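Side-chain contacts in nicotinate phosphoribosyltransferase (Vibrio cholerae, PDB 4HL7), which probably catalyses the ATP-driven synthesis of nicotinate mononucleotide from nicotinate and phosphoribosyl diphosphate, a step on the way to NAD: residues I230-F235 against T268-I273; N243-Q248 against L277-R282; V250-W255 against N286-V291; H32-V37 against M236-L241. One frame throughout, in Å; residues are numbered along the deposited sequence.

Contact 1. Residues I230-F235 against T268-I273; sequences IAHEWF and TDTLTI
His232 lays the CD2 edge of its imidazole past the hydroxyl of Thr270, with His232 CD2 3.4 Å from Thr270 OG1, and with the next atom of the same edge grips Asp269. The bond from His232 NE2 to Asp269 OD1 is 2.7 Å long and nearly straight (166°). The oxygen lies close to the imidazole plane, whereas the carboxylate is turned about 60° against the ring and is met from above its own plane. Asp269 CG stands between its backbone N and carbonyl carbon (chi1 64°), swinging the short carboxylate round to the ring. Aspartate suits the place because it offers one oxygen to His232 and the other, OD2, to Ser295, which should help to hold the imidazole in its rotation. His232 is the predicted site of autocatalytic phosphorylation and is unmodified here.

Thr270, small and branched, fits against the side chains of His232 and Phe235: OG1 lies 3.5 Å from Phe235 CB, and CG2 is 3.9 Å from that same Phe235 CB. The phenyl ring itself leads off to Ala251 and Leu252 of helix 247-258. The contact thus sets the first turn of helix 232-241 against the loop that leaves strand 265-267, an outermost strand of the parallel sheet, and runs into helix 273-279, whose N-cap is Thr272.

Contact 2. Residues N243-Q248 against L277-R282; sequences NERDSQ and LNDFNR
Gln248 and Arg245 approach the carboxylate of Asp279 at two different angles, joining the start of helix 247-258 to the end of helix 273-279, two helices on the outside of the α/β barrel-like domain. The amide of Gln248 stands almost perpendicular to the carboxylate (86°), yet Asp279 OD2 lies in the amide plane, and the bond from Gln248 NE2 to Asp279 OD2 is 2.9 Å long and practically straight. It arrives on the anti side of the oxygen, somewhat out of the carboxylate plane. Glutamine has the right length here: with CG anti to the backbone N (chi1 176°) and the chain extended beyond it, the amide spans the gap between the helices.

Arg245 holds the other oxygen more loosely. Its guanidinium is inclined about 44° to the carboxylate; the salt bridge from Arg245 NH1 to Asp279 OD1 is 3.3 Å long, and its hydrogen bond is weak. A bend at chi2 is what brings this long chain back to the acid. Nearby, an Asx turn at Asn243 and the bond from Ser247 OG to Glu244 O shape the backbone leading into helix 247-258. The arginine, the Gln248 amide and bound water would be expected to stabilise a negative charge on the buried Asp279.

Two waters join the carboxylate. One donates to Asp279 OD2 and to Arg245 O while weakly accepting from Gln248 N. The other accepts from Arg245 NH2 and donates to Asp279 OD1, its oxygen 2.7 Å from that OD1.

Contact 3. Residues V250-W255 against N286-V291; sequences VALERW and NAYDGV
Tyr288 sends its hydroxyl across to the backbone of Leu252, tying helix 247-258 to the turn between helix 282-287 and strand 290-293, a helix-to-strand connection of the α/β barrel-like domain. Its chi1 of -90° is some way from an ideal staggered value and points the ring at the helix, where a tyrosine is long enough to reach a main-chain carbonyl. The phenol donates to Leu252 O on a lone pair in the carbonyl plane, with Tyr288 OH 2.8 Å from Leu252 O, and the carbonyl oxygen in turn lies near the plane of the phenol ring. This bond gives the buried phenol hydroxyl a partner among apolar side chains.

Leu252 has CG anti to its carbonyl carbon (chi1 -63°), which carries CD2 to the hydroxyl end of the ring, 3.8 Å from Tyr288 CZ. Its side chain and that of Tyr288 cross at about a right angle. Trp255, one turn further on, adopts a different staggered arrangement, with CG anti to the backbone N (chi1 -173°). The indole is thereby directed to Ile230 and to Leu263, whose carbonyl is bonded to NE1, and the methylene is left beside the phenol. Beside the phenol oxygen, the Trp255 methylene packs closely, with CB 3.3 Å from Tyr288 OH.

Contact 4. Residues H32-V37 against M236-L241; sequences HFYPDV and MGHQAL
Leu241 and Tyr34 bury the most surface, the leucine resting a methyl group on the aromatic ring. Leu241 CD1 lies 3.6 Å from the ring centroid of Tyr34 and only 8° off the ring normal, a well-centred CH-pi contact; the opposite face of the ring carries the CB of Phe33. Tyr34 is therefore clamped flat between an aliphatic group of helix 232-241 and its own preceding residue. Leucine suits the place because its fork serves two neighbours: while CD1 covers the ring, CD2 packs against the turn, with Leu241 CD2 3.8 Å from Val37 CG2. That valine methyl stands anti to the carbonyl carbon, beside the backbone N, and faces the leucine.

His238 supplies the polar end of the contact. Its ring lies obliquely to that of Tyr34, with planes at 74°, and meets the hydroxyl at its edge: Tyr34 OH is 2.6 Å from His238 NE2, a short but bent hydrogen bond (131°) in which either group could be the donor. The histidine is held at its other nitrogen as well, ND1 being bonded to Trp234 O one turn earlier in the helix. The tyrosine hydroxyl is in turn bonded to Arg254 of helix 247-258, so this buried oxygen has two partners.

Tyr34 and Val37 bound a type I β turn that leads from helix 21-33 into strand 38-46. By docking on helix 232-241, this turn joins the N-terminal region, whose antiparallel sheet also takes in strand 372-380, to the barrel-like domain, an arrangement consistent with the nicotinate phosphoribosyltransferase family.

Overall arrangement
The four contacts gather round two consecutive helices, 232-241 and 247-258. Contacts 1 and 4 use the first, contacts 2 and 3 the second, and their centres lie about 11 to 17 Å apart. Along the chain, contacts 1, 2 and 3 interleave: their first segments follow one another before their second segments come in the same order, so the helical pair is laid against the region running from strand 265-267 to strand 290-293, two neighbours in the parallel sheet. Contact 4 reaches back some 200 residues to the N-terminal region. Trp234, bonded to Ala251 O, links contacts 1 and 3. Helix 232-241, carrying the predicted phosphohistidine, thus packs on both barrel-like domain and N-terminal region.

Contact 1. Residues I230-F235 against T268-I273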
# COMPACT_ATOMS: atom_id res chain seq x y z
N ILE A 230 5.73 -5.29 3.84
CA ILE A 230 6.54 -5.24 2.62
C ILE A 230 5.57 -5.23 1.46
O ILE A 230 4.65 -6.06 1.42
CB ILE A 230 7.37 -6.51 2.54
CG1 ILE A 230 8.16 -6.66 3.86
CG2 ILE A 230 8.35 -6.47 1.34
CD1 ILE A 230 8.68 -8.09 4.02
N ALA A 231 5.78 -4.37 0.48
CA ALA A 231 4.83 -4.29 -0.64
C ALA A 231 5.20 -5.32 -1.69
O ALA A 231 6.33 -5.88 -1.69
CB ALA A 231 4.85 -2.90 -1.26
N HIS A 232 4.23 -5.65 -2.55
CA HIS A 232 4.44 -6.64 -3.65
C HIS A 232 5.63 -6.28 -4.54
O HIS A 232 6.33 -7.15 -5.02
CB HIS A 232 3.22 -6.69 -4.58
CG HIS A 232 2.01 -7.20 -3.88
ND1 HIS A 232 1.02 -6.39 -3.49
CD2 HIS A 232 1.67 -8.50 -3.45
CE1 HIS A 232 0.08 -7.13 -2.81
NE2 HIS A 232 0.49 -8.41 -2.80
N GLU A 233 5.89 -4.99 -4.73
CA GLU A 233 7.00 -4.58 -5.65
C GLU A 233 8.32 -5.10 -5.27
O GLU A 233 9.12 -5.35 -6.14
CB GLU A 233 7.08 -3.02 -5.81
CG GLU A 233 7.61 -2.34 -4.62
CD GLU A 233 7.84 -0.83 -4.87
OE1 GLU A 233 8.79 -0.45 -5.64
OE2 GLU A 233 7.13 -0.05 -4.20
N TRP A 234 8.57 -5.36 -3.98
CA TRP A 234 9.85 -5.95 -3.59
C TRP A 234 9.96 -7.37 -4.19
O TRP A 234 10.97 -7.77 -4.81
CB TRP A 234 9.90 -5.98 -2.06
CG TRP A 234 11.10 -6.66 -1.47
CD1 TRP A 234 11.14 -7.84 -0.75
CD2 TRP A 234 12.48 -6.18 -1.52
NE1 TRP A 234 12.43 -8.11 -0.30
CE2 TRP A 234 13.28 -7.14 -0.76
CE3 TRP A 234 13.10 -5.06 -2.08
CZ2 TRP A 234 14.64 -6.98 -0.58
CZ3 TRP A 234 14.51 -4.91 -1.91
CH2 TRP A 234 15.25 -5.83 -1.15
N PHE A 235 8.87 -8.12 -4.09
CA PHE A 235 8.89 -9.51 -4.65
C PHE A 235 8.88 -9.51 -6.19
O PHE A 235 9.54 -10.35 -6.86
CB PHE A 235 7.66 -10.23 -4.11
CG PHE A 235 7.69 -10.32 -2.60
CD1 PHE A 235 7.13 -9.34 -1.82
CD2 PHE A 235 8.39 -11.33 -1.99
CE1 PHE A 235 7.25 -9.39 -0.43
CE2 PHE A 235 8.52 -11.37 -0.58
CZ PHE A 235 7.93 -10.40 0.18
N THR A 268 1.36 -12.53 0.67
CA THR A 268 1.46 -13.92 0.24
C THR A 268 1.00 -14.14 -1.18
O THR A 268 1.10 -15.30 -1.73
CB THR A 268 0.60 -14.84 1.18
OG1 THR A 268 -0.78 -14.48 1.00
CG2 THR A 268 0.97 -14.63 2.61
N ASP A 269 0.51 -13.07 -1.83
CA ASP A 269 -0.16 -13.23 -3.09
C ASP A 269 0.51 -12.49 -4.26
O ASP A 269 -0.15 -12.16 -5.24
CB ASP A 269 -1.65 -12.74 -2.98
CG ASP A 269 -1.78 -11.23 -2.69
OD1 ASP A 269 -0.86 -10.64 -2.07
OD2 ASP A 269 -2.83 -10.65 -3.07
N THR A 270 1.81 -12.29 -4.21
CA THR A 270 2.47 -11.79 -5.41
C THR A 270 2.29 -12.80 -6.53
O THR A 270 2.05 -12.47 -7.70
CB THR A 270 3.96 -11.62 -5.17
OG1 THR A 270 4.19 -10.71 -4.07
CG2 THR A 270 4.65 -11.09 -6.48
N LEU A 271 2.37 -14.08 -6.15
CA LEU A 271 2.18 -15.18 -7.08
C LEU A 271 0.89 -15.88 -6.68
O LEU A 271 -0.19 -15.39 -7.04
CB LEU A 271 3.39 -16.14 -7.03
CG LEU A 271 4.69 -15.38 -7.39
CD1 LEU A 271 5.90 -16.23 -7.14
CD2 LEU A 271 4.68 -15.00 -8.89
N THR A 272 0.96 -17.01 -5.94
CA THR A 272 -0.29 -17.61 -5.38
C THR A 272 0.02 -18.09 -3.95
O THR A 272 1.17 -18.29 -3.59
CB THR A 272 -0.79 -18.78 -6.15
OG1 THR A 272 0.22 -19.81 -6.14
CG2 THR A 272 -1.20 -18.37 -7.63
N ILE A 273 -1.02 -18.42 -3.20
CA ILE A 273 -0.79 -18.96 -1.85
C ILE A 273 0.02 -20.26 -1.91
O ILE A 273 0.96 -20.44 -1.09
CB ILE A 273 -2.11 -19.13 -1.07
CG1 ILE A 273 -1.86 -19.48 0.43
CG2 ILE A 273 -2.98 -20.19 -1.72
CD1 ILE A 273 -0.93 -18.53 1.16

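Contact 2. Residues N243-Q248 against L277-R282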
# COMPACT_ATOMS: atom_id res chain seq x y z
N ASN A 243 16.67 -15.57 -10.91
CA ASN A 243 15.82 -16.35 -11.74
C ASN A 243 14.38 -16.25 -11.26
O ASN A 243 14.14 -16.13 -10.08
CB ASN A 243 16.25 -17.84 -11.79
CG ASN A 243 15.47 -18.59 -12.85
OD1 ASN A 243 14.44 -19.25 -12.54
ND2 ASN A 243 15.89 -18.41 -14.14
N GLU A 244 13.42 -16.22 -12.19
CA GLU A 244 11.99 -16.04 -11.76
C GLU A 244 11.56 -17.05 -10.65
O GLU A 244 10.86 -16.70 -9.71
CB GLU A 244 11.04 -16.21 -12.98
CG GLU A 244 10.98 -14.99 -13.91
CD GLU A 244 11.99 -15.12 -15.06
OE1 GLU A 244 13.10 -15.69 -14.81
OE2 GLU A 244 11.69 -14.70 -16.21
N ARG A 245 11.98 -18.30 -10.80
CA ARG A 245 11.53 -19.27 -9.82
C ARG A 245 12.08 -19.01 -8.40
O ARG A 245 11.47 -19.48 -7.41
CB ARG A 245 11.93 -20.71 -10.31
CG ARG A 245 11.59 -21.80 -9.32
CD ARG A 245 10.10 -21.97 -9.14
NE ARG A 245 9.85 -23.04 -8.15
CZ ARG A 245 9.96 -22.91 -6.82
NH1 ARG A 245 10.28 -21.77 -6.24
NH2 ARG A 245 9.72 -23.97 -6.04
N ASP A 246 13.24 -18.33 -8.29
CA ASP A 246 13.84 -18.02 -7.00
C ASP A 246 13.40 -16.67 -6.47
O ASP A 246 13.77 -16.30 -5.36
CB ASP A 246 15.40 -17.98 -7.16
CG ASP A 246 15.96 -19.31 -7.54
OD1 ASP A 246 15.46 -20.33 -7.00
OD2 ASP A 246 16.86 -19.34 -8.41
N SER A 247 12.65 -15.92 -7.28
CA SER A 247 12.38 -14.50 -7.00
C SER A 247 11.73 -14.23 -5.62
O SER A 247 12.18 -13.37 -4.86
CB SER A 247 11.52 -13.92 -8.11
OG SER A 247 10.26 -14.55 -8.18
N GLN A 248 10.69 -15.01 -5.28
CA GLN A 248 9.96 -14.76 -4.10
C GLN A 248 10.80 -15.20 -2.86
O GLN A 248 10.90 -14.50 -1.85
CB GLN A 248 8.64 -15.49 -4.15
CG GLN A 248 7.85 -15.35 -2.86
CD GLN A 248 6.44 -15.86 -3.03
OE1 GLN A 248 5.47 -15.10 -2.90
NE2 GLN A 248 6.31 -17.13 -3.36
N LEU A 277 3.50 -20.71 0.03
CA LEU A 277 3.74 -21.77 1.05
C LEU A 277 4.94 -22.61 0.71
O LEU A 277 5.66 -23.03 1.60
CB LEU A 277 2.48 -22.65 1.21
CG LEU A 277 1.30 -21.86 1.83
CD1 LEU A 277 0.15 -22.81 2.08
CD2 LEU A 277 1.66 -21.09 3.10
N ASN A 278 5.18 -22.85 -0.58
CA ASN A 278 6.35 -23.61 -0.97
C ASN A 278 7.66 -22.90 -0.73
O ASN A 278 8.70 -23.55 -0.56
CB ASN A 278 6.30 -24.03 -2.45
CG ASN A 278 5.28 -25.09 -2.70
OD1 ASN A 278 4.82 -25.76 -1.75
ND2 ASN A 278 4.88 -25.25 -3.98
N ASP A 279 7.62 -21.57 -0.70
CA ASP A 279 8.85 -20.81 -0.43
C ASP A 279 9.08 -20.51 1.05
O ASP A 279 10.22 -20.30 1.48
CB ASP A 279 8.84 -19.46 -1.24
CG ASP A 279 9.11 -19.67 -2.74
OD1 ASP A 279 9.71 -20.71 -3.16
OD2 ASP A 279 8.69 -18.82 -3.52
N PHE A 280 8.00 -20.50 1.81
CA PHE A 280 8.01 -19.94 3.18
C PHE A 280 8.43 -21.06 4.13
O PHE A 280 7.59 -21.62 4.84
CB PHE A 280 6.62 -19.38 3.51
CG PHE A 280 6.58 -18.36 4.67
CD1 PHE A 280 7.48 -17.29 4.75
CD2 PHE A 280 5.58 -18.47 5.63
CE1 PHE A 280 7.41 -16.38 5.81
CE2 PHE A 280 5.51 -17.59 6.70
CZ PHE A 280 6.41 -16.50 6.77
N ASN A 281 9.74 -21.43 4.09
CA ASN A 281 10.21 -22.57 4.85
C ASN A 281 10.31 -22.26 6.37
O ASN A 281 9.99 -21.18 6.87
CB ASN A 281 11.54 -23.06 4.29
CG ASN A 281 12.59 -21.99 4.32
OD1 ASN A 281 12.76 -21.32 5.30
ND2 ASN A 281 13.33 -21.86 3.21
N ARG A 282 10.75 -23.25 7.13
CA ARG A 282 10.65 -23.16 8.56
C ARG A 282 11.51 -21.98 9.07
O ARG A 282 11.08 -21.21 9.96
CB ARG A 282 11.07 -24.52 9.21
CG ARG A 282 10.78 -24.54 10.71
CD ARG A 282 10.96 -25.92 11.39
NE ARG A 282 12.37 -26.08 11.63
CZ ARG A 282 12.97 -25.54 12.71
NH1 ARG A 282 14.29 -25.68 12.85
NH2 ARG A 282 12.23 -24.85 13.59
O HOH W 1 10.54 -18.00 -5.23
O HOH W 2 10.12 -23.39 -3.21

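Contact 3. Residues V250-W255 against N286-V291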
# COMPACT_ATOMS: atom_id res chain seq x y z
N VAL A 250 14.16 -15.43 -2.65
CA VAL A 250 15.29 -14.49 -2.45
C VAL A 250 14.79 -13.18 -1.85
O VAL A 250 15.43 -12.60 -0.95
CB VAL A 250 16.08 -14.24 -3.75
CG1 VAL A 250 17.00 -13.04 -3.57
CG2 VAL A 250 16.81 -15.55 -4.18
N ALA A 251 13.63 -12.70 -2.32
CA ALA A 251 13.10 -11.43 -1.79
C ALA A 251 12.79 -11.61 -0.30
O ALA A 251 13.08 -10.72 0.54
CB ALA A 251 11.84 -11.03 -2.56
N LEU A 252 12.20 -12.78 0.07
CA LEU A 252 11.99 -13.02 1.54
C LEU A 252 13.31 -13.01 2.35
O LEU A 252 13.39 -12.38 3.41
CB LEU A 252 11.22 -14.34 1.82
CG LEU A 252 9.75 -14.43 1.29
CD1 LEU A 252 9.33 -15.87 1.24
CD2 LEU A 252 8.88 -13.62 2.27
N GLU A 253 14.33 -13.71 1.86
CA GLU A 253 15.60 -13.76 2.54
C GLU A 253 16.25 -12.39 2.63
O GLU A 253 16.82 -12.03 3.66
CB GLU A 253 16.52 -14.77 1.79
CG GLU A 253 15.93 -16.18 1.92
CD GLU A 253 16.72 -17.17 1.10
OE1 GLU A 253 17.27 -16.75 0.09
OE2 GLU A 253 16.78 -18.34 1.48
N ARG A 254 16.21 -11.63 1.55
CA ARG A 254 16.97 -10.38 1.50
C ARG A 254 16.31 -9.29 2.35
O ARG A 254 16.98 -8.38 2.78
CB ARG A 254 17.10 -9.90 0.07
CG ARG A 254 18.15 -10.76 -0.64
CD ARG A 254 18.95 -9.99 -1.66
NE ARG A 254 20.37 -10.38 -1.60
CZ ARG A 254 21.32 -9.82 -2.33
NH1 ARG A 254 21.00 -8.89 -3.22
NH2 ARG A 254 22.59 -10.23 -2.21
N TRP A 255 15.00 -9.37 2.58
CA TRP A 255 14.40 -8.42 3.52
C TRP A 255 15.06 -8.56 4.90
O TRP A 255 15.36 -7.60 5.58
CB TRP A 255 12.88 -8.65 3.65
CG TRP A 255 12.20 -7.58 4.48
CD1 TRP A 255 11.82 -7.62 5.83
CD2 TRP A 255 11.93 -6.22 4.05
NE1 TRP A 255 11.29 -6.37 6.22
CE2 TRP A 255 11.29 -5.53 5.16
CE3 TRP A 255 12.12 -5.54 2.86
CZ2 TRP A 255 10.89 -4.19 5.07
CZ3 TRP A 255 11.68 -4.20 2.79
CH2 TRP A 255 11.07 -3.57 3.86
N ASN A 286 9.74 -18.74 10.93
CA ASN A 286 10.10 -18.35 12.28
C ASN A 286 10.66 -16.94 12.34
O ASN A 286 10.33 -16.19 13.23
CB ASN A 286 11.11 -19.33 12.85
CG ASN A 286 10.41 -20.54 13.52
OD1 ASN A 286 9.58 -20.35 14.37
ND2 ASN A 286 10.76 -21.75 13.11
N ALA A 287 11.43 -16.56 11.35
CA ALA A 287 12.01 -15.23 11.40
C ALA A 287 10.95 -14.13 11.13
O ALA A 287 11.00 -13.08 11.75
CB ALA A 287 13.13 -15.12 10.37
N TYR A 288 10.03 -14.39 10.21
CA TYR A 288 9.00 -13.38 9.91
C TYR A 288 7.98 -13.23 11.06
O TYR A 288 7.62 -14.19 11.70
CB TYR A 288 8.29 -13.75 8.59
CG TYR A 288 8.99 -13.13 7.42
CD1 TYR A 288 8.46 -12.01 6.80
CD2 TYR A 288 10.18 -13.70 6.93
CE1 TYR A 288 9.12 -11.41 5.72
CE2 TYR A 288 10.87 -13.09 5.86
CZ TYR A 288 10.33 -11.93 5.31
OH TYR A 288 10.98 -11.30 4.27
N ASP A 289 7.53 -12.00 11.29
CA ASP A 289 6.59 -11.71 12.32
C ASP A 289 5.20 -12.12 11.91
O ASP A 289 4.30 -12.27 12.76
CB ASP A 289 6.64 -10.22 12.63
CG ASP A 289 8.04 -9.79 13.10
OD1 ASP A 289 8.50 -10.35 14.12
OD2 ASP A 289 8.75 -9.05 12.36
N GLY A 290 4.99 -12.30 10.61
CA GLY A 290 3.66 -12.69 10.16
C GLY A 290 3.49 -12.41 8.68
O GLY A 290 4.48 -12.16 7.92
N VAL A 291 2.23 -12.41 8.25
CA VAL A 291 1.91 -12.32 6.83
C VAL A 291 0.69 -11.39 6.64
O VAL A 291 -0.12 -11.19 7.58
CB VAL A 291 1.59 -13.71 6.22
CG1 VAL A 291 2.87 -14.52 6.06
CG2 VAL A 291 0.55 -14.50 7.10

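Contact 4. Residues H32-V37 against M236-L241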
# COMPACT_ATOMS: atom_id res chain seq x y z
N HIS A 32 20.76 -0.49 -0.10
CA HIS A 32 21.79 -1.41 0.33
C HIS A 32 22.15 -2.40 -0.74
O HIS A 32 23.36 -2.60 -1.03
CB HIS A 32 21.30 -2.14 1.60
CG HIS A 32 22.36 -3.00 2.22
ND1 HIS A 32 23.33 -2.50 3.03
CD2 HIS A 32 22.62 -4.37 2.07
CE1 HIS A 32 24.15 -3.50 3.40
NE2 HIS A 32 23.74 -4.64 2.78
N PHE A 33 21.17 -3.04 -1.37
CA PHE A 33 21.42 -4.20 -2.27
C PHE A 33 21.44 -3.82 -3.77
O PHE A 33 22.03 -4.55 -4.59
CB PHE A 33 20.35 -5.31 -2.04
CG PHE A 33 20.58 -6.13 -0.79
CD1 PHE A 33 21.78 -6.81 -0.63
CD2 PHE A 33 19.57 -6.28 0.18
CE1 PHE A 33 22.00 -7.58 0.51
CE2 PHE A 33 19.78 -7.05 1.33
CZ PHE A 33 20.99 -7.70 1.48
N TYR A 34 20.69 -2.79 -4.12
CA TYR A 34 20.31 -2.54 -5.53
C TYR A 34 20.43 -1.06 -5.89
O TYR A 34 19.56 -0.49 -6.54
CB TYR A 34 18.84 -3.03 -5.82
CG TYR A 34 18.63 -4.47 -5.44
CD1 TYR A 34 17.62 -4.84 -4.55
CD2 TYR A 34 19.43 -5.46 -6.00
CE1 TYR A 34 17.48 -6.17 -4.13
CE2 TYR A 34 19.33 -6.80 -5.61
CZ TYR A 34 18.31 -7.13 -4.69
OH TYR A 34 18.16 -8.44 -4.31
N PRO A 35 21.55 -0.46 -5.54
CA PRO A 35 21.72 0.98 -5.80
C PRO A 35 21.69 1.41 -7.28
O PRO A 35 21.47 2.60 -7.55
CB PRO A 35 23.12 1.26 -5.20
CG PRO A 35 23.83 -0.04 -5.31
CD PRO A 35 22.76 -1.06 -4.94
N ASP A 36 21.99 0.51 -8.21
CA ASP A 36 22.00 0.85 -9.65
C ASP A 36 20.85 0.15 -10.42
O ASP A 36 20.86 0.11 -11.63
CB ASP A 36 23.32 0.49 -10.29
CG ASP A 36 24.44 1.44 -9.88
OD1 ASP A 36 24.29 2.68 -10.08
OD2 ASP A 36 25.47 0.95 -9.36
N VAL A 37 19.89 -0.42 -9.71
CA VAL A 37 18.75 -1.03 -10.42
C VAL A 37 17.76 0.05 -10.85
O VAL A 37 17.48 0.95 -10.07
CB VAL A 37 18.09 -2.03 -9.47
CG1 VAL A 37 16.68 -2.43 -9.95
CG2 VAL A 37 19.02 -3.26 -9.32
N MSE A 236 8.12 -8.56 -6.76
CA MSE A 236 8.01 -8.49 -8.23
C MSE A 236 9.35 -8.07 -8.80
O MSE A 236 9.80 -8.65 -9.77
CB MSE A 236 6.95 -7.38 -8.56
CG MSE A 236 5.55 -7.93 -8.26
SE MSE A 236 4.31 -6.37 -8.22
CE MSE A 236 4.14 -6.23 -10.17
N GLY A 237 10.01 -7.06 -8.19
CA GLY A 237 11.34 -6.63 -8.72
C GLY A 237 12.32 -7.80 -8.79
O GLY A 237 13.14 -7.89 -9.70
N HIS A 238 12.27 -8.70 -7.81
CA HIS A 238 13.17 -9.88 -7.84
C HIS A 238 12.99 -10.80 -9.01
O HIS A 238 13.88 -11.58 -9.33
CB HIS A 238 13.15 -10.64 -6.50
CG HIS A 238 14.00 -9.95 -5.44
ND1 HIS A 238 13.55 -8.88 -4.75
CD2 HIS A 238 15.35 -10.09 -5.10
CE1 HIS A 238 14.53 -8.41 -3.93
NE2 HIS A 238 15.63 -9.16 -4.14
N GLN A 239 11.85 -10.71 -9.70
CA GLN A 239 11.64 -11.47 -10.97
C GLN A 239 12.58 -11.05 -12.08
O GLN A 239 12.77 -11.78 -13.07
CB GLN A 239 10.17 -11.34 -11.47
CG GLN A 239 9.18 -11.94 -10.48
CD GLN A 239 7.75 -11.49 -10.79
OE1 GLN A 239 7.50 -10.96 -11.86
NE2 GLN A 239 6.82 -11.69 -9.85
N ALA A 240 13.10 -9.86 -11.97
CA ALA A 240 14.09 -9.33 -12.90
C ALA A 240 15.54 -9.54 -12.40
O ALA A 240 16.47 -9.64 -13.23
CB ALA A 240 13.85 -7.84 -13.14
N LEU A 241 15.72 -9.61 -11.09
CA LEU A 241 17.06 -9.56 -10.51
C LEU A 241 17.68 -10.96 -10.28
O LEU A 241 18.95 -11.09 -10.28
CB LEU A 241 17.00 -8.82 -9.14
CG LEU A 241 16.45 -7.39 -9.24
CD1 LEU A 241 16.36 -6.81 -7.83
CD2 LEU A 241 17.45 -6.60 -10.03